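Local coordinates for acyl-CoA thioesterase (Alicyclobacillus acidocaldarius subsp. acidocaldarius, PDB 3RQB), which probably hydrolyses acyl-CoA thioesters, although its natural substrate is not established, at residues B[37-41]-B[42-46]; B[171-174]-B[175-179]; B[223-227]-B[228-232]. One frame throughout, in Å; residues are numbered along the deposited sequence.

Contact 1: B[37-41]-B[42-46]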
ATOM      1  N   VAL B  37     -12.360  15.985  12.289  1.00 64.83           N
ATOM      2  CA  VAL B  37     -10.972  16.423  12.350  1.00 69.36           C
ATOM      3  C   VAL B  37     -10.341  16.443  10.949  1.00 74.45           C
ATOM      4  O   VAL B  37      -9.246  15.922  10.733  1.00 76.87           O
ATOM      5  CB  VAL B  37     -10.151  15.545  13.320  1.00 66.81           C
ATOM      6  CG1 VAL B  37     -10.941  15.295  14.596  1.00 66.02           C
ATOM      7  CG2 VAL B  37      -9.793  14.225  12.683  1.00 59.10           C
ATOM      8  N   GLY B  38     -11.030  17.059   9.998  1.00 74.07           N
ATOM      9  CA  GLY B  38     -10.588  17.017   8.620  1.00 69.19           C
ATOM     10  C   GLY B  38     -11.454  16.181   7.697  1.00 57.78           C
ATOM     11  O   GLY B  38     -12.327  15.440   8.140  1.00 51.25           O
ATOM     12  N   PRO B  39     -11.216  16.322   6.389  1.00 53.36           N
ATOM     13  CA  PRO B  39     -12.060  15.845   5.291  1.00 50.89           C
ATOM     14  C   PRO B  39     -12.017  14.337   5.112  1.00 54.21           C
ATOM     15  O   PRO B  39     -11.067  13.678   5.539  1.00 56.29           O
ATOM     16  CB  PRO B  39     -11.438  16.511   4.060  1.00 44.97           C
ATOM     17  CG  PRO B  39     -10.424  17.504   4.598  1.00 43.91           C
ATOM     18  CD  PRO B  39      -9.989  16.956   5.890  1.00 48.32           C
ATOM     19  N   PHE B  40     -13.056  13.810   4.473  1.00 54.67           N
ATOM     20  CA  PHE B  40     -13.143  12.397   4.158  1.00 53.93           C
ATOM     21  C   PHE B  40     -11.932  11.984   3.333  1.00 54.74           C
ATOM     22  O   PHE B  40     -11.630  12.594   2.304  1.00 56.07           O
ATOM     23  CB  PHE B  40     -14.439  12.123   3.395  1.00 53.70           C
ATOM     24  CG  PHE B  40     -14.510  10.758   2.788  1.00 54.68           C
ATOM     25  CD1 PHE B  40     -14.343   9.628   3.569  1.00 60.24           C
ATOM     26  CD2 PHE B  40     -14.762  10.602   1.436  1.00 55.13           C
ATOM     27  CE1 PHE B  40     -14.417   8.366   3.009  1.00 61.63           C
ATOM     28  CE2 PHE B  40     -14.837   9.345   0.868  1.00 56.60           C
ATOM     29  CZ  PHE B  40     -14.667   8.225   1.655  1.00 59.56           C
ATOM     30  N   GLY B  41     -11.243  10.946   3.788  1.00 48.21           N
ATOM     31  CA  GLY B  41      -9.993  10.552   3.174  1.00 39.26           C
ATOM     32  C   GLY B  41     -10.116  10.216   1.708  1.00 38.87           C
ATOM     33  O   GLY B  41      -9.220  10.504   0.920  1.00 38.30           O
ATOM     34  N   GLY B  42     -11.230   9.597   1.340  1.00 43.74           N
ATOM     35  CA  GLY B  42     -11.410   9.108  -0.013  1.00 42.91           C
ATOM     36  C   GLY B  42     -11.527  10.252  -0.993  1.00 47.52           C
ATOM     37  O   GLY B  42     -11.145  10.135  -2.162  1.00 48.94           O
ATOM     38  N   ILE B  43     -12.062  11.372  -0.521  1.00 45.92           N
ATOM     39  CA  ILE B  43     -12.212  12.517  -1.396  1.00 44.58           C
ATOM     40  C   ILE B  43     -10.880  13.211  -1.580  1.00 43.13           C
ATOM     41  O   ILE B  43     -10.561  13.698  -2.669  1.00 46.61           O
ATOM     42  CB  ILE B  43     -13.222  13.520  -0.865  1.00 49.23           C
ATOM     43  CG1 ILE B  43     -13.920  14.173  -2.049  1.00 50.86           C
ATOM     44  CG2 ILE B  43     -12.534  14.556   0.021  1.00 52.51           C
ATOM     45  CD1 ILE B  43     -14.193  13.190  -3.171  1.00 51.40           C
ATOM     46  N   THR B  44     -10.104  13.252  -0.504  1.00 39.30           N
ATOM     47  CA  THR B  44      -8.793  13.865  -0.539  1.00 41.69           C
ATOM     48  C   THR B  44      -7.895  13.081  -1.479  1.00 46.23           C
ATOM     49  O   THR B  44      -7.067  13.647  -2.185  1.00 54.40           O
ATOM     50  CB  THR B  44      -8.151  13.862   0.844  1.00 46.46           C
ATOM     51  OG1 THR B  44      -9.014  14.525   1.776  1.00 54.01           O
ATOM     52  CG2 THR B  44      -6.800  14.563   0.795  1.00 45.66           C
ATOM     53  N   ALA B  45      -8.063  11.767  -1.476  1.00 46.87           N
ATOM     54  CA  ALA B  45      -7.242  10.888  -2.300  1.00 47.34           C
ATOM     55  C   ALA B  45      -7.661  10.961  -3.763  1.00 41.08           C
ATOM     56  O   ALA B  45      -6.806  10.989  -4.648  1.00 35.37           O
ATOM     57  CB  ALA B  45      -7.302   9.444  -1.781  1.00 45.78           C
ATOM     58  N   ALA B  46      -8.973  10.980  -4.009  1.00 43.47           N
ATOM     59  CA  ALA B  46      -9.512  11.173  -5.353  1.00 41.14           C
ATOM     60  C   ALA B  46      -8.963  12.483  -5.902  1.00 43.40           C
ATOM     61  O   ALA B  46      -8.391  12.534  -6.990  1.00 39.44           O
ATOM     62  CB  ALA B  46     -11.025  11.205  -5.318  1.00 36.23           C
TER
HETATM   63  O   HOH W   1      -8.476  14.316   4.727  1.00 66.95           O

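Contact 2: B[171-174]-B[175-179]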
ATOM      1  N   TRP B 171     -22.750  -3.317  -0.273  1.00 47.98           N
ATOM      2  CA  TRP B 171     -23.030  -2.769  -1.580  1.00 51.95           C
ATOM      3  C   TRP B 171     -22.883  -1.274  -1.437  1.00 57.96           C
ATOM      4  O   TRP B 171     -23.347  -0.682  -0.457  1.00 63.01           O
ATOM      5  CB  TRP B 171     -24.448  -3.106  -2.026  1.00 56.12           C
ATOM      6  CG  TRP B 171     -24.656  -4.558  -2.313  1.00 57.73           C
ATOM      7  CD1 TRP B 171     -25.416  -5.440  -1.594  1.00 55.62           C
ATOM      8  CD2 TRP B 171     -24.091  -5.304  -3.397  1.00 59.44           C
ATOM      9  NE1 TRP B 171     -25.360  -6.686  -2.166  1.00 57.03           N
ATOM     10  CE2 TRP B 171     -24.555  -6.632  -3.275  1.00 58.54           C
ATOM     11  CE3 TRP B 171     -23.235  -4.978  -4.462  1.00 56.49           C
ATOM     12  CZ2 TRP B 171     -24.193  -7.639  -4.178  1.00 50.42           C
ATOM     13  CZ3 TRP B 171     -22.876  -5.977  -5.360  1.00 50.11           C
ATOM     14  CH2 TRP B 171     -23.355  -7.292  -5.209  1.00 46.97           C
HETATM   15  N   MSE B 172     -22.221  -0.664  -2.407  1.00 57.45           N
HETATM   16  CA  MSE B 172     -21.989   0.767  -2.364  1.00 53.21           C
HETATM   17  C   MSE B 172     -21.889   1.347  -3.768  1.00 52.12           C
HETATM   18  O   MSE B 172     -21.400   0.697  -4.704  1.00 48.39           O
HETATM   19  CB  MSE B 172     -20.698   1.056  -1.602  1.00 54.30           C
HETATM   20  CG  MSE B 172     -19.478   0.541  -2.337  1.00 58.32           C
HETATM   21 SE   MSE B 172     -17.967   0.131  -1.203  0.59 74.13          SE
HETATM   22  CE  MSE B 172     -16.844  -0.733  -2.537  1.00 86.46           C
ATOM     23  N   ARG B 173     -22.351   2.585  -3.895  1.00 50.97           N
ATOM     24  CA  ARG B 173     -22.209   3.358  -5.111  1.00 41.87           C
ATOM     25  C   ARG B 173     -22.212   4.821  -4.721  1.00 42.36           C
ATOM     26  O   ARG B 173     -22.543   5.168  -3.588  1.00 41.46           O
ATOM     27  CB  ARG B 173     -23.341   3.065  -6.093  1.00 44.27           C
ATOM     28  CG  ARG B 173     -24.704   3.534  -5.629  1.00 55.96           C
ATOM     29  CD  ARG B 173     -25.690   3.531  -6.788  1.00 62.14           C
ATOM     30  NE  ARG B 173     -27.080   3.674  -6.353  1.00 67.43           N
ATOM     31  CZ  ARG B 173     -27.606   4.807  -5.891  1.00 67.13           C
ATOM     32  NH1 ARG B 173     -26.848   5.891  -5.786  1.00 66.82           N
ATOM     33  NH2 ARG B 173     -28.886   4.858  -5.529  1.00 62.63           N
ATOM     34  N   ASP B 174     -21.790   5.679  -5.639  1.00 54.57           N
ATOM     35  CA  ASP B 174     -21.988   7.108  -5.464  1.00 60.37           C
ATOM     36  C   ASP B 174     -23.472   7.357  -5.320  1.00 64.49           C
ATOM     37  O   ASP B 174     -24.284   6.706  -5.974  1.00 66.95           O
ATOM     38  CB  ASP B 174     -21.494   7.882  -6.684  1.00 66.29           C
ATOM     39  CG  ASP B 174     -20.026   7.633  -6.983  1.00 74.55           C
ATOM     40  OD1 ASP B 174     -19.720   7.004  -8.029  1.00 77.46           O
ATOM     41  OD2 ASP B 174     -19.182   8.073  -6.170  1.00 71.43           O
ATOM     42  N   ASP B 175     -23.828   8.287  -4.450  1.00 67.15           N
ATOM     43  CA  ASP B 175     -25.168   8.838  -4.472  1.00 70.94           C
ATOM     44  C   ASP B 175     -25.012  10.353  -4.541  1.00 70.99           C
ATOM     45  O   ASP B 175     -24.106  10.912  -3.923  1.00 75.13           O
ATOM     46  CB  ASP B 175     -25.949   8.428  -3.216  1.00 71.99           C
ATOM     47  CG  ASP B 175     -27.456   8.693  -3.339  1.00 70.27           C
ATOM     48  OD1 ASP B 175     -28.058   8.296  -4.369  1.00 64.59           O
ATOM     49  OD2 ASP B 175     -28.036   9.299  -2.404  1.00 68.65           O
ATOM     50  N   PRO B 176     -25.862  11.021  -5.334  1.00 63.33           N
ATOM     51  CA  PRO B 176     -26.718  10.393  -6.338  1.00 58.97           C
ATOM     52  C   PRO B 176     -25.850   9.723  -7.381  1.00 58.06           C
ATOM     53  O   PRO B 176     -24.667  10.061  -7.502  1.00 52.79           O
ATOM     54  CB  PRO B 176     -27.449  11.583  -6.968  1.00 57.08           C
ATOM     55  CG  PRO B 176     -26.620  12.754  -6.648  1.00 56.99           C
ATOM     56  CD  PRO B 176     -26.061  12.475  -5.294  1.00 58.97           C
ATOM     57  N   PRO B 177     -26.441   8.799  -8.146  1.00 61.20           N
ATOM     58  CA  PRO B 177     -25.716   7.872  -9.024  1.00 57.19           C
ATOM     59  C   PRO B 177     -24.752   8.612  -9.920  1.00 58.65           C
ATOM     60  O   PRO B 177     -25.099   9.657 -10.476  1.00 60.06           O
ATOM     61  CB  PRO B 177     -26.830   7.236  -9.860  1.00 50.79           C
ATOM     62  CG  PRO B 177     -27.978   8.214  -9.781  1.00 53.40           C
ATOM     63  CD  PRO B 177     -27.891   8.804  -8.414  1.00 57.44           C
ATOM     64  N   ARG B 178     -23.536   8.099 -10.033  1.00 59.77           N
ATOM     65  CA  ARG B 178     -22.574   8.716 -10.932  1.00 60.03           C
ATOM     66  C   ARG B 178     -21.748   7.650 -11.621  1.00 62.61           C
ATOM     67  O   ARG B 178     -21.343   6.673 -10.991  1.00 68.19           O
ATOM     68  CB  ARG B 178     -21.665   9.670 -10.149  1.00 51.74           C
ATOM     69  CG  ARG B 178     -20.408  10.119 -10.876  1.00 46.28           C
ATOM     70  CD  ARG B 178     -19.526  10.955  -9.947  1.00 52.56           C
ATOM     71  NE  ARG B 178     -18.445  11.664 -10.641  1.00 55.71           N
ATOM     72  CZ  ARG B 178     -17.269  11.118 -10.943  1.00 53.64           C
ATOM     73  NH1 ARG B 178     -17.024   9.848 -10.628  1.00 53.36           N
ATOM     74  NH2 ARG B 178     -16.341  11.835 -11.567  1.00 44.53           N
ATOM     75  N   PRO B 179     -21.456   7.861 -12.913  1.00 58.81           N
ATOM     76  CA  PRO B 179     -20.669   6.905 -13.690  1.00 62.12           C
ATOM     77  C   PRO B 179     -19.331   6.694 -13.029  1.00 66.80           C
ATOM     78  O   PRO B 179     -18.789   7.609 -12.406  1.00 66.43           O
ATOM     79  CB  PRO B 179     -20.498   7.610 -15.029  1.00 57.61           C
ATOM     80  CG  PRO B 179     -21.735   8.440 -15.145  1.00 50.71           C
ATOM     81  CD  PRO B 179     -21.987   8.941 -13.758  1.00 53.36           C
TER

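Contact 3: B[223-227]-B[228-232]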
ATOM      1  N   PHE B 223     -14.887   1.452 -16.350  1.00 52.64           N
ATOM      2  CA  PHE B 223     -15.891   2.333 -16.930  1.00 50.58           C
ATOM      3  C   PHE B 223     -17.203   1.611 -17.199  1.00 60.61           C
ATOM      4  O   PHE B 223     -18.282   2.171 -17.009  1.00 66.60           O
ATOM      5  CB  PHE B 223     -15.336   2.948 -18.204  1.00 43.48           C
ATOM      6  CG  PHE B 223     -14.099   3.766 -17.971  1.00 51.92           C
ATOM      7  CD1 PHE B 223     -13.894   4.400 -16.750  1.00 52.25           C
ATOM      8  CD2 PHE B 223     -13.129   3.902 -18.955  1.00 53.71           C
ATOM      9  CE1 PHE B 223     -12.753   5.168 -16.518  1.00 47.21           C
ATOM     10  CE2 PHE B 223     -11.977   4.663 -18.723  1.00 47.79           C
ATOM     11  CZ  PHE B 223     -11.794   5.297 -17.505  1.00 40.38           C
ATOM     12  N   ARG B 224     -17.088   0.347 -17.587  1.00 58.72           N
ATOM     13  CA  ARG B 224     -18.223  -0.495 -17.930  1.00 56.36           C
ATOM     14  C   ARG B 224     -19.333  -0.445 -16.866  1.00 55.89           C
ATOM     15  O   ARG B 224     -20.519  -0.555 -17.181  1.00 55.72           O
ATOM     16  CB  ARG B 224     -17.704  -1.923 -18.094  1.00 59.48           C
ATOM     17  CG  ARG B 224     -18.660  -2.937 -18.681  1.00 68.06           C
ATOM     18  CD  ARG B 224     -17.907  -4.243 -18.935  1.00 77.45           C
ATOM     19  NE  ARG B 224     -16.694  -4.018 -19.730  1.00 81.65           N
ATOM     20  CZ  ARG B 224     -15.529  -4.635 -19.532  1.00 76.44           C
ATOM     21  NH1 ARG B 224     -15.407  -5.528 -18.555  1.00 72.59           N
ATOM     22  NH2 ARG B 224     -14.485  -4.359 -20.312  1.00 71.03           N
ATOM     23  N   GLN B 225     -18.940  -0.281 -15.606  1.00 56.13           N
ATOM     24  CA  GLN B 225     -19.876  -0.305 -14.480  1.00 55.91           C
ATOM     25  C   GLN B 225     -20.889   0.846 -14.486  1.00 61.62           C
ATOM     26  O   GLN B 225     -22.013   0.703 -13.995  1.00 67.73           O
ATOM     27  CB  GLN B 225     -19.100  -0.287 -13.161  1.00 54.47           C
ATOM     28  CG  GLN B 225     -17.942  -1.270 -13.098  1.00 50.28           C
ATOM     29  CD  GLN B 225     -18.386  -2.723 -13.143  1.00 55.26           C
ATOM     30  OE1 GLN B 225     -19.412  -3.094 -12.576  1.00 62.05           O
ATOM     31  NE2 GLN B 225     -17.606  -3.555 -13.815  1.00 55.41           N
ATOM     32  N   GLY B 226     -20.494   1.995 -15.019  1.00 60.89           N
ATOM     33  CA  GLY B 226     -21.407   3.114 -15.058  1.00 60.61           C
ATOM     34  C   GLY B 226     -21.869   3.330 -13.640  1.00 60.99           C
ATOM     35  O   GLY B 226     -21.049   3.461 -12.727  1.00 59.24           O
ATOM     36  N   THR B 227     -23.182   3.329 -13.446  1.00 61.13           N
ATOM     37  CA  THR B 227     -23.766   3.633 -12.146  1.00 57.30           C
ATOM     38  C   THR B 227     -24.056   2.386 -11.319  1.00 60.41           C
ATOM     39  O   THR B 227     -24.610   2.475 -10.227  1.00 62.35           O
ATOM     40  CB  THR B 227     -25.060   4.431 -12.313  1.00 56.84           C
ATOM     41  OG1 THR B 227     -25.913   3.746 -13.242  1.00 66.38           O
ATOM     42  CG2 THR B 227     -24.753   5.826 -12.841  1.00 48.75           C
ATOM     43  N   ASN B 228     -23.695   1.221 -11.838  1.00 60.39           N
ATOM     44  CA  ASN B 228     -23.975  -0.019 -11.131  1.00 59.72           C
ATOM     45  C   ASN B 228     -23.310  -0.069  -9.761  1.00 66.92           C
ATOM     46  O   ASN B 228     -22.178   0.397  -9.596  1.00 68.52           O
ATOM     47  CB  ASN B 228     -23.523  -1.199 -11.969  1.00 57.26           C
ATOM     48  CG  ASN B 228     -24.068  -1.148 -13.376  1.00 66.59           C
ATOM     49  OD1 ASN B 228     -24.646  -0.140 -13.809  1.00 71.25           O
ATOM     50  ND2 ASN B 228     -23.880  -2.236 -14.108  1.00 65.56           N
ATOM     51  N   GLU B 229     -24.015  -0.646  -8.786  1.00 65.17           N
ATOM     52  CA  GLU B 229     -23.495  -0.767  -7.425  1.00 57.44           C
ATOM     53  C   GLU B 229     -22.298  -1.714  -7.380  1.00 56.60           C
ATOM     54  O   GLU B 229     -22.115  -2.535  -8.277  1.00 48.38           O
ATOM     55  CB  GLU B 229     -24.585  -1.247  -6.457  1.00 51.49           C
ATOM     56  CG  GLU B 229     -25.687  -0.235  -6.225  1.00 56.50           C
ATOM     57  CD  GLU B 229     -26.672  -0.661  -5.154  1.00 58.62           C
ATOM     58  OE1 GLU B 229     -26.311  -0.596  -3.950  1.00 60.35           O
ATOM     59  OE2 GLU B 229     -27.806  -1.051  -5.527  1.00 52.43           O
ATOM     60  N   LEU B 230     -21.475  -1.588  -6.341  1.00 62.88           N
ATOM     61  CA  LEU B 230     -20.308  -2.453  -6.186  1.00 61.45           C
ATOM     62  C   LEU B 230     -20.272  -3.116  -4.821  1.00 58.23           C
ATOM     63  O   LEU B 230     -20.910  -2.655  -3.866  1.00 55.36           O
ATOM     64  CB  LEU B 230     -19.027  -1.657  -6.378  1.00 57.81           C
ATOM     65  CG  LEU B 230     -19.079  -0.727  -7.578  1.00 52.76           C
ATOM     66  CD1 LEU B 230     -17.844   0.148  -7.603  1.00 46.35           C
ATOM     67  CD2 LEU B 230     -19.217  -1.545  -8.847  1.00 54.59           C
ATOM     68  N   LEU B 231     -19.510  -4.200  -4.737  1.00 52.67           N
ATOM     69  CA  LEU B 231     -19.359  -4.903  -3.482  1.00 45.79           C
ATOM     70  C   LEU B 231     -17.963  -4.729  -2.933  1.00 39.37           C
ATOM     71  O   LEU B 231     -16.997  -5.228  -3.507  1.00 46.10           O
ATOM     72  CB  LEU B 231     -19.626  -6.386  -3.665  1.00 53.33           C
ATOM     73  CG  LEU B 231     -19.625  -7.060  -2.299  1.00 62.62           C
ATOM     74  CD1 LEU B 231     -20.890  -6.661  -1.562  1.00 62.34           C
ATOM     75  CD2 LEU B 231     -19.498  -8.574  -2.410  1.00 67.09           C
ATOM     76  N   GLY B 232     -17.848  -4.005  -1.830  1.00 41.14           N
ATOM     77  CA  GLY B 232     -16.582  -3.924  -1.128  1.00 44.43           C
ATOM     78  C   GLY B 232     -16.454  -4.985  -0.046  1.00 47.50           C
ATOM     79  O   GLY B 232     -17.445  -5.423   0.541  1.00 42.24           O
TER
HETATM   80  O   HOH W   2     -21.131  -3.620 -10.624  1.00 35.14           O
HETATM   81  O   HOH W   3     -24.443   1.961 -15.403  0.50 17.40           O

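Contact 1: B[37-41]-B[42-46]
Phe40 O faces the first turn of helix 41-53 and receives two backbone donors from it. Thr44 N reaches Phe40 O at 3.3 Å in the carbonyl plane with an N-H...O angle of 160°, and Ile43 N makes a weaker, bent bond to the same oxygen. One residue further on, Ala45 N bonds to Gly41 O at 2.9 Å, and the helical ladder is under way. Before the helix the chain is extended through Pro39 and Phe40, with Phe40 at the N-cap position. A water donates to Pro39 O and also hydrogen-bonds Thr44 OG1 at 3.0 Å, tying the loop to the first turn, while Pro39 CB lies alongside the same hydroxyl.

In a hotdog fold the sheet wraps round a long central helix; helix 41-53 probably has that place in the N-terminal hotdog domain, and Thr44 and Ala45 lean on strand 61-69. The Phe40 side chain, CG anti to its own N (chi1 169°), turns forward over the start of the helix and lays one ring face over the Gly42 backbone. Gly42 N lies 3.5 Å above the plane of the Phe40 ring, over its centre. Gly42 CA stands 3.9 Å from the centroid of the Phe40 ring, a CH-pi contact, and a side chain on Gly42 would probably crowd that ring. Beside this, Phe40 CD2 touches Ile43 CB at 4.0 Å. Trp146 stacks on the Phe40 ring, and Ile43 packs against Phe12 and Ala15 of helix 11-15.

Contact 2: B[171-174]-B[175-179]
Arg173 and Asp175 form a salt bridge where strand 168-174 of the C-terminal hotdog domain runs out into the proline-rich loop leading to helix 182-188. Earlier in the strand, Trp171 packs on Arg153 and Ile155 of strand 150-156, and Met172, a selenomethionine, turns to Leu188 of helix 182-188. Arg173 starts in the crowded position, CG between the backbone N and the carbonyl carbon (chi1 67°), then runs extended as far as NE and brings its guanidinium forward over the start of the loop. In the plane of that group, Arg173 NH1 donates to Asp174 O at 2.7 Å. Arg173 NH1 also donates to Asp175 OD1 at 3.0 Å, with an angle of 168°. NH1 meets OD1 on its anti side, somewhat out of the carboxylate plane; the planes stand 53° apart, and OD1 is the oxygen used. Pro177 CB lies over one face of the guanidinium. With an alanine here in place of Arg173, Asp175 OD1 would probably lose its charged mate and Asp174 O this donor, and the start of the loop would be freer to shift.

Asp174, next in line, sets its CB 3.9 Å from Arg178 CB, a contact between aliphatic portions. The charged end of Arg178 turns instead to Asp13 and Asp181, with which it makes salt bridges. Asp175 OD2 has a long, weak ion pair with Arg137. The peptide before Pro176 is cis, and just beyond this kink Pro177 CA approaches Asp174 O at 3.6 Å in a CA-H...O contact.

Contact 3: B[223-227]-B[228-232]
A type II' beta turn from Gln225 to Asn228 carries the chain from helix 219-224 towards strand 230-240, and its closing bond joins Asn228 N to Gln225 O at 2.8 Å, although the place of that oxygen is less sure in the model. Gly226 occupies the second position with phi 55°, a positive value that glycine adopts most readily, and it is the first residue to leave helical angles after the helix. Gly226 N bonds to Phe223 O.

Two waters stitch the turn. One accepts from Thr227 N at 2.7 Å and donates to Asn228 OD1 at 2.6 Å, joining backbone and amide at the outer end of the loop. The other donates to Gln225 OE1 at 2.7 Å and to Glu229 O at 2.8 Å, bridging the turn to the residue before the strand. In the C-terminal hotdog domain this strand lies between 168-174 and 243-251, and Leu231 packs on Trp171 and Ile155.

The Gln225 chain bends at chi2 (-65°), which brings OE1 round to Leu230, 4.0 Å from Leu230 CD2, while NE2 makes a weak bond to Thr221 O. Leu230 also meets Leu180 and Leu258, and Thr227 leans on Pro177. Glu229 turns away from the turn and pairs with Arg153 in a salt bridge.

Contact 1 is the buried one, its centre about 8 Å from the centre of the chain, whereas contact 2 lies at the surface and contact 3 is partly buried. Contact 1 belongs to the N-terminal hotdog domain, and its nearest atoms stay about 8 Å from contact 2 and about 13 Å from contact 3. Contacts 2 and 3 share the C-terminal hotdog domain and touch: strands 168-174 and 230-240 are neighbours, with Met172 N 2.8 Å from Leu230 O, a probable hydrogen bond. The chemistry follows position: helix-start backbone bonds and an aromatic face inside, an ion pair with prolines at a strand end, and water bridges round a turn.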